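Local coordinates for protein L-serine ammonia-lyase (Rhizomucor miehei CAU432, PDB 5C3U) that belongs to the pyridoxal-phosphate-dependent enzyme family and carries pyridoxal-5'-phosphate covalently bound, at residues A[46-58]-A[78-90]. Numbering follows the deposited sequence.
Sequences QPSGSVKMRGIGA and GPNTVLAVSYCAR. With PLP (pyridoxal-5'-phosphate), chain B.
Lys52 crosses Asn80 at about a right angle, its CG 3.7 Å from Asn80 CB, and both side chains end at pyridoxal-5'-phosphate (PLP). The lysine chain, bent at chi2 (-66°) and again at chi4, runs past Thr81 OG1, which is hydrogen-bonded to Ser77 O. Lys52 NZ is covalently joined to PLP C4A and makes a weak, bent hydrogen bond to PLP O3 (2.6 Å, 119° at the hydrogen). Asn80 ND2 donates to PLP O3 at 3.1 Å and also meets Glu279, while OD1 takes Ser315 N and a water, a set of partners that fixes the amide's rotation. A second water ties Ser48 OG, Ser50 OG and Asn80 O together; Ser50 OG also accepts from Lys52 N, capping the turn that leads into helix 52-67.

Farther along, helix segments 52-58 and 79-90 cross at -55°, with Ala84 CB 3.8 Å from Ile56 CG2. Ile56 CG2 also reaches Val85 CG2, and Ile56 CD1 meets Thr81 CG2. At the outer end Pro47 CB sits over one face of the Tyr87 ring, 3.8 Å from its centroid, a CH-pi contact. Met53 SD approaches this ring obliquely, a Met-aromatic contact, and Met53 CE lies 3.2 Å from Cys88 SG.

No direct hydrogen bond joins the two segments: apolar packing and water hold them, and PLP bridges them at the pocket end. A donor from each segment, one weak, would probably stabilise negative charge on PLP O3.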
loop_
_atom_site.group_PDB
_atom_site.type_symbol
_atom_site.label_atom_id
_atom_site.label_comp_id
_atom_site.label_asym_id
_atom_site.label_seq_id
_atom_site.Cartn_x
_atom_site.Cartn_y
_atom_site.Cartn_z
ATOM N N GLN A 46 -8.803 -5.727 5.668
ATOM C CA GLN A 46 -8.639 -4.770 6.770
ATOM C C GLN A 46 -9.841 -3.849 6.883
ATOM O O GLN A 46 -10.453 -3.503 5.855
ATOM C CB GLN A 46 -7.399 -3.900 6.538
ATOM C CG GLN A 46 -6.074 -4.626 6.665
ATOM C CD GLN A 46 -5.750 -5.080 8.080
ATOM O OE1 GLN A 46 -6.474 -4.796 9.030
ATOM N NE2 GLN A 46 -4.649 -5.792 8.218
ATOM N N PRO A 47 -10.180 -3.419 8.116
ATOM C CA PRO A 47 -11.119 -2.321 8.228
ATOM C C PRO A 47 -10.618 -1.166 7.379
ATOM O O PRO A 47 -9.405 -0.926 7.289
ATOM C CB PRO A 47 -11.062 -1.928 9.708
ATOM C CG PRO A 47 -10.500 -3.098 10.418
ATOM C CD PRO A 47 -9.724 -3.916 9.432
ATOM N N SER A 48 -11.552 -0.491 6.740
ATOM C CA SER A 48 -11.284 0.590 5.755
ATOM C C SER A 48 -10.846 0.109 4.351
ATOM O O SER A 48 -10.883 0.893 3.407
ATOM C CB SER A 48 -10.391 1.729 6.284
ATOM O OG SER A 48 -8.997 1.433 6.120
ATOM N N GLY A 49 -10.413 -1.149 4.218
ATOM C CA GLY A 49 -10.289 -1.758 2.889
ATOM C C GLY A 49 -8.886 -1.863 2.318
ATOM O O GLY A 49 -8.714 -2.259 1.148
ATOM N N SER A 50 -7.890 -1.511 3.124
ATOM C CA SER A 50 -6.493 -1.588 2.655
ATOM C C SER A 50 -5.481 -1.794 3.755
ATOM O O SER A 50 -5.798 -1.670 4.947
ATOM C CB SER A 50 -6.145 -0.335 1.851
ATOM O OG SER A 50 -5.692 0.697 2.714
ATOM N N VAL A 51 -4.241 -2.075 3.339
ATOM C CA VAL A 51 -3.082 -2.220 4.230
ATOM C C VAL A 51 -2.827 -0.968 5.111
ATOM O O VAL A 51 -2.216 -1.090 6.167
ATOM C CB VAL A 51 -1.793 -2.579 3.416
ATOM C CG1 VAL A 51 -1.298 -1.387 2.580
ATOM C CG2 VAL A 51 -0.696 -3.132 4.316
ATOM N N LYS A 52 -3.312 0.205 4.681
ATOM C CA LYS A 52 -3.139 1.439 5.456
ATOM C C LYS A 52 -3.616 1.293 6.878
ATOM O O LYS A 52 -3.079 1.939 7.787
ATOM C CB LYS A 52 -3.808 2.668 4.803
ATOM C CG LYS A 52 -3.186 3.087 3.470
ATOM C CD LYS A 52 -1.756 3.569 3.743
ATOM C CE LYS A 52 -1.219 4.386 2.590
ATOM N NZ LYS A 52 -1.390 3.641 1.313
ATOM N N MET A 53 -4.625 0.445 7.094
ATOM C CA MET A 53 -5.096 0.193 8.450
ATOM C C MET A 53 -3.960 -0.201 9.424
ATOM O O MET A 53 -4.001 0.171 10.605
ATOM C CB MET A 53 -6.199 -0.864 8.412
ATOM C CG MET A 53 -7.325 -0.712 9.413
ATOM S SD MET A 53 -8.049 0.938 9.562
ATOM C CE MET A 53 -7.227 1.159 11.077
ATOM N N ARG A 54 -2.926 -0.905 8.946
ATOM C CA ARG A 54 -1.804 -1.285 9.828
ATOM C C ARG A 54 -0.982 -0.056 10.217
ATOM O O ARG A 54 -0.869 0.277 11.411
ATOM C CB ARG A 54 -0.879 -2.328 9.172
ATOM C CG ARG A 54 -1.561 -3.659 8.881
ATOM C CD ARG A 54 -0.581 -4.652 8.282
ATOM N NE ARG A 54 -1.266 -5.888 7.923
ATOM C CZ ARG A 54 -1.389 -6.943 8.721
ATOM N NH1 ARG A 54 -2.046 -8.006 8.271
ATOM N NH2 ARG A 54 -0.855 -6.950 9.950
ATOM N N GLY A 55 -0.371 0.588 9.217
ATOM C CA GLY A 55 0.492 1.747 9.465
ATOM C C GLY A 55 -0.259 2.910 10.067
ATOM O O GLY A 55 0.163 3.489 11.089
ATOM N N ILE A 56 -1.381 3.272 9.425
ATOM C CA ILE A 56 -2.147 4.455 9.831
ATOM C C ILE A 56 -2.825 4.211 11.174
ATOM O O ILE A 56 -2.846 5.105 12.028
ATOM C CB ILE A 56 -3.133 4.921 8.734
ATOM C CG1 ILE A 56 -2.379 5.177 7.422
ATOM C CG2 ILE A 56 -3.954 6.132 9.191
ATOM C CD1 ILE A 56 -1.264 6.200 7.532
ATOM N N GLY A 57 -3.323 2.989 11.378
ATOM C CA GLY A 57 -3.864 2.545 12.672
ATOM C C GLY A 57 -2.888 2.753 13.815
ATOM O O GLY A 57 -3.262 3.268 14.863
ATOM N N ALA A 58 -1.621 2.386 13.597
ATOM C CA ALA A 58 -0.602 2.525 14.626
ATOM C C ALA A 58 -0.324 3.987 14.959
ATOM O O ALA A 58 -0.154 4.339 16.138
ATOM C CB ALA A 58 0.683 1.853 14.173
ATOM N N GLY A 78 -4.013 10.830 0.146
ATOM C CA GLY A 78 -4.307 9.659 -0.693
ATOM C C GLY A 78 -5.583 8.946 -0.293
ATOM O O GLY A 78 -6.021 9.054 0.856
ATOM N N PRO A 79 -6.152 8.155 -1.215
ATOM C CA PRO A 79 -7.513 7.658 -0.929
ATOM C C PRO A 79 -7.545 6.674 0.241
ATOM O O PRO A 79 -8.461 6.726 1.088
ATOM C CB PRO A 79 -7.920 6.966 -2.235
ATOM C CG PRO A 79 -6.641 6.719 -2.973
ATOM C CD PRO A 79 -5.737 7.856 -2.601
ATOM N N ASN A 80 -6.575 5.773 0.303
ATOM C CA ASN A 80 -6.650 4.777 1.365
ATOM C C ASN A 80 -6.207 5.316 2.701
ATOM O O ASN A 80 -6.662 4.828 3.742
ATOM C CB ASN A 80 -5.931 3.519 0.954
ATOM C CG ASN A 80 -6.517 2.968 -0.330
ATOM O OD1 ASN A 80 -7.746 2.761 -0.405
ATOM N ND2 ASN A 80 -5.689 2.786 -1.352
ATOM N N THR A 81 -5.332 6.319 2.670
ATOM C CA THR A 81 -4.933 6.981 3.910
ATOM C C THR A 81 -6.127 7.700 4.530
ATOM O O THR A 81 -6.398 7.518 5.722
ATOM C CB THR A 81 -3.775 7.947 3.678
ATOM O OG1 THR A 81 -2.790 7.250 2.911
ATOM C CG2 THR A 81 -3.163 8.388 5.031
ATOM N N VAL A 82 -6.869 8.468 3.728
ATOM C CA VAL A 82 -7.975 9.235 4.302
ATOM C C VAL A 82 -9.034 8.289 4.818
ATOM O O VAL A 82 -9.612 8.544 5.863
ATOM C CB VAL A 82 -8.570 10.352 3.393
ATOM C CG1 VAL A 82 -7.477 11.374 3.056
ATOM C CG2 VAL A 82 -9.247 9.808 2.123
ATOM N N LEU A 83 -9.245 7.170 4.129
ATOM C CA LEU A 83 -10.256 6.202 4.616
ATOM C C LEU A 83 -9.854 5.587 5.971
ATOM O O LEU A 83 -10.707 5.368 6.849
ATOM C CB LEU A 83 -10.516 5.119 3.565
ATOM C CG LEU A 83 -11.305 5.647 2.365
ATOM C CD1 LEU A 83 -11.166 4.688 1.184
ATOM C CD2 LEU A 83 -12.774 5.781 2.762
ATOM N N ALA A 84 -8.562 5.279 6.125
ATOM C CA ALA A 84 -8.034 4.696 7.345
ATOM C C ALA A 84 -8.130 5.708 8.477
ATOM O O ALA A 84 -8.544 5.357 9.585
ATOM C CB ALA A 84 -6.580 4.246 7.161
ATOM N N VAL A 85 -7.783 6.958 8.190
ATOM C CA VAL A 85 -7.857 8.021 9.211
ATOM C C VAL A 85 -9.326 8.190 9.654
ATOM O O VAL A 85 -9.614 8.270 10.860
ATOM C CB VAL A 85 -7.269 9.336 8.695
ATOM C CG1 VAL A 85 -7.545 10.495 9.661
ATOM C CG2 VAL A 85 -5.757 9.171 8.515
ATOM N N SER A 86 -10.235 8.247 8.680
ATOM C CA SER A 86 -11.687 8.402 8.984
ATOM C C SER A 86 -12.185 7.279 9.897
ATOM O O SER A 86 -12.840 7.527 10.939
ATOM C CB SER A 86 -12.491 8.504 7.676
ATOM O OG SER A 86 -13.857 8.799 7.910
ATOM N N TYR A 87 -11.844 6.047 9.536
ATOM C CA TYR A 87 -12.185 4.884 10.347
ATOM C C TYR A 87 -11.597 4.955 11.754
ATOM O O TYR A 87 -12.306 4.741 12.731
ATOM C CB TYR A 87 -11.769 3.597 9.650
ATOM C CG TYR A 87 -12.004 2.384 10.494
ATOM C CD1 TYR A 87 -11.010 1.899 11.331
ATOM C CD2 TYR A 87 -13.251 1.755 10.509
ATOM C CE1 TYR A 87 -11.219 0.784 12.122
ATOM C CE2 TYR A 87 -13.475 0.643 11.318
ATOM C CZ TYR A 87 -12.462 0.164 12.113
ATOM O OH TYR A 87 -12.655 -0.935 12.921
ATOM N N CYS A 88 -10.299 5.246 11.863
ATOM C CA CYS A 88 -9.636 5.312 13.185
ATOM C C CYS A 88 -10.219 6.425 14.062
ATOM O O CYS A 88 -10.364 6.261 15.267
ATOM C CB CYS A 88 -8.110 5.526 13.023
ATOM S SG CYS A 88 -7.281 4.090 12.290
ATOM N N ALA A 89 -10.573 7.560 13.452
ATOM C CA ALA A 89 -11.038 8.685 14.229
ATOM C C ALA A 89 -12.374 8.274 14.842
ATOM O O ALA A 89 -12.614 8.509 16.031
ATOM C CB ALA A 89 -11.201 9.903 13.349
ATOM N N ARG A 90 -13.224 7.626 14.047
ATOM C CA ARG A 90 -14.506 7.153 14.596
ATOM C C ARG A 90 -14.298 6.126 15.740
ATOM O O ARG A 90 -14.973 6.205 16.780
ATOM C CB ARG A 90 -15.441 6.625 13.492
ATOM C CG ARG A 90 -16.678 5.910 14.041
ATOM C CD ARG A 90 -17.686 5.482 12.978
ATOM N NE ARG A 90 -17.183 4.480 12.025
ATOM C CZ ARG A 90 -17.316 3.156 12.143
ATOM N NH1 ARG A 90 -16.820 2.350 11.197
ATOM N NH2 ARG A 90 -17.925 2.631 13.202
HETATM N N1 PLP B . -1.076 -0.201 -2.201
HETATM C C2 PLP B . -2.137 0.412 -1.649
HETATM C C2A PLP B . -3.554 0.065 -2.038
HETATM C C3 PLP B . -1.911 1.458 -0.649
HETATM O O3 PLP B . -2.972 2.098 -0.064
HETATM C C4 PLP B . -0.507 1.751 -0.288
HETATM C C4A PLP B . -0.220 2.768 0.735
HETATM C C5 PLP B . 0.590 1.011 -0.965
HETATM C C6 PLP B . 0.221 0.044 -1.906
HETATM C C5A PLP B . 2.066 1.267 -0.654
HETATM O O4P PLP B . 2.194 2.573 -0.104
HETATM P P PLP B . 3.506 3.255 0.558
HETATM O O1P PLP B . 3.546 2.884 1.999
HETATM O O2P PLP B . 4.748 2.831 -0.247
HETATM O O3P PLP B . 3.157 4.679 0.306
HETATM O O HOH W 1 -7.616 2.264 3.731
HETATM O O HOH W 2 -9.280 1.364 1.218
#